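Long-range contact in protein Bug27 (Bordetella pertussis, PDB 2QPQ), which probably binds a small solute in the periplasm, as a Venus flytrap solute-binding protein of the Bug family: residues S104-P109 / A200-E205. Residues are numbered along the deposited sequence; the frame is centred on the assembly and turned at random.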
# COMPACT_ATOMS: atom_id res chain seq x y z
N SER A 104 -1.90 -7.51 -0.00
CA SER A 104 -0.68 -8.25 -0.33
C SER A 104 -0.94 -9.75 -0.47
O SER A 104 -1.97 -10.27 -0.02
CB SER A 104 0.44 -7.99 0.69
OG SER A 104 0.73 -6.59 0.71
N VAL A 105 -0.01 -10.42 -1.12
CA VAL A 105 -0.12 -11.85 -1.31
C VAL A 105 1.20 -12.52 -1.03
O VAL A 105 2.26 -12.00 -1.40
CB VAL A 105 -0.65 -12.15 -2.73
CG1 VAL A 105 0.31 -11.57 -3.78
CG2 VAL A 105 -0.94 -13.65 -2.90
N PHE A 106 1.14 -13.64 -0.30
CA PHE A 106 2.29 -14.50 -0.12
C PHE A 106 2.38 -15.42 -1.33
O PHE A 106 1.50 -16.24 -1.53
CB PHE A 106 2.14 -15.33 1.16
CG PHE A 106 2.32 -14.53 2.43
CD1 PHE A 106 1.41 -13.55 2.77
CD2 PHE A 106 3.41 -14.76 3.26
CE1 PHE A 106 1.55 -12.80 3.94
CE2 PHE A 106 3.57 -14.04 4.44
CZ PHE A 106 2.64 -13.06 4.78
N VAL A 107 3.42 -15.24 -2.15
CA VAL A 107 3.61 -16.03 -3.37
C VAL A 107 4.90 -16.87 -3.33
O VAL A 107 5.94 -16.48 -2.72
CB VAL A 107 3.52 -15.16 -4.68
CG1 VAL A 107 2.15 -14.52 -4.80
CG2 VAL A 107 4.59 -14.01 -4.71
N VAL A 108 4.81 -18.02 -3.97
CA VAL A 108 5.92 -18.97 -4.07
C VAL A 108 6.06 -19.38 -5.55
O VAL A 108 5.10 -19.24 -6.32
CB VAL A 108 5.75 -20.23 -3.11
CG1 VAL A 108 5.74 -19.83 -1.65
CG2 VAL A 108 4.48 -21.13 -3.47
N PRO A 109 7.26 -19.83 -5.95
CA PRO A 109 7.47 -20.29 -7.31
C PRO A 109 6.55 -21.46 -7.64
O PRO A 109 6.17 -22.24 -6.74
CB PRO A 109 8.91 -20.82 -7.27
CG PRO A 109 9.53 -20.25 -6.11
CD PRO A 109 8.47 -19.94 -5.14
N ALA A 200 -1.64 -17.06 0.49
CA ALA A 200 -2.61 -16.27 1.25
C ALA A 200 -2.66 -14.88 0.70
O ALA A 200 -1.68 -14.42 0.05
CB ALA A 200 -2.23 -16.21 2.73
N VAL A 201 -3.79 -14.21 0.94
CA VAL A 201 -3.93 -12.77 0.83
C VAL A 201 -4.05 -12.15 2.21
O VAL A 201 -4.56 -12.80 3.13
CB VAL A 201 -5.11 -12.35 -0.08
CG1 VAL A 201 -4.93 -12.93 -1.47
CG2 VAL A 201 -6.47 -12.77 0.50
N THR A 202 -3.58 -10.91 2.37
CA THR A 202 -3.51 -10.26 3.68
C THR A 202 -4.76 -9.46 4.05
O THR A 202 -4.82 -8.92 5.14
CB THR A 202 -2.32 -9.27 3.79
OG1 THR A 202 -2.52 -8.21 2.84
CG2 THR A 202 -1.01 -9.98 3.51
N SER A 203 -5.73 -9.37 3.16
CA SER A 203 -6.98 -8.69 3.50
C SER A 203 -7.86 -9.58 4.41
O SER A 203 -7.58 -10.76 4.64
CB SER A 203 -7.76 -8.29 2.26
OG SER A 203 -7.81 -9.39 1.37
N LYS A 204 -8.90 -8.95 4.94
CA LYS A 204 -9.88 -9.56 5.84
C LYS A 204 -10.74 -10.58 5.10
O LYS A 204 -11.13 -11.61 5.65
CB LYS A 204 -10.75 -8.42 6.37
CG LYS A 204 -11.39 -8.57 7.73
CD LYS A 204 -12.07 -7.24 8.09
CE LYS A 204 -12.51 -6.48 6.83
NZ LYS A 204 -12.88 -5.04 7.11
N GLU A 205 -11.03 -10.28 3.83
CA GLU A 205 -11.73 -11.23 2.96
C GLU A 205 -10.91 -11.44 1.69
O GLU A 205 -10.09 -10.58 1.37
CB GLU A 205 -13.16 -10.74 2.63
CG GLU A 205 -14.11 -10.51 3.86
CD GLU A 205 -14.32 -11.76 4.77
OE1 GLU A 205 -14.52 -12.89 4.24
OE2 GLU A 205 -14.28 -11.59 6.03
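Three hydrogen bonds join Ser104 and Phe106 to Thr202 and Ala200. Phe106 N donates to Ala200 O over 2.9 Å, and Thr202 N donates to Ser104 O over 3.0 Å. The third bond uses a side chain: Ser104 N donates to Thr202 OG1, also over 3.0 Å and somewhat bent (142° at the hydrogen). The Thr202 first torsion (chi1 63°) sets OG1 between its own backbone N and carbonyl carbon, where it meets this N-H. Thr202 OG1 is also hydrogen-bonded to Leu226 O, so the buried hydroxyl has two backbone partners, and Ser104 OG is hydrogen-bonded to Gln142 NE2.

Val105 and Val201 form an antiparallel non-hydrogen-bonded pair. Val201 CA lies 3.3 Å from Ser104 O with its hydrogen turned to it, and Val105 CA makes a like CA-H...O contact with Ala200 O. Their side chains share one face of the sheet, with CG2 of Val105 4.3 Å from CG1 of Val201. Phe106 and Ala200 lie on the other face. Just past the strand end, Thr202 CG2 meets the edge of the Phe106 ring, 3.8 Å from CE1. Ala187 of helix 184-192 packs on Val105, and Leu117 of helix 117-123 touches both Phe106 and Ala200.

The contact is the end of an antiparallel strand pair, where strand 196-201 leaves long strand 93-109 and turns into a loop. The two helices cover opposite faces, consistent with the alpha/beta domains of Venus flytrap solute-binding proteins.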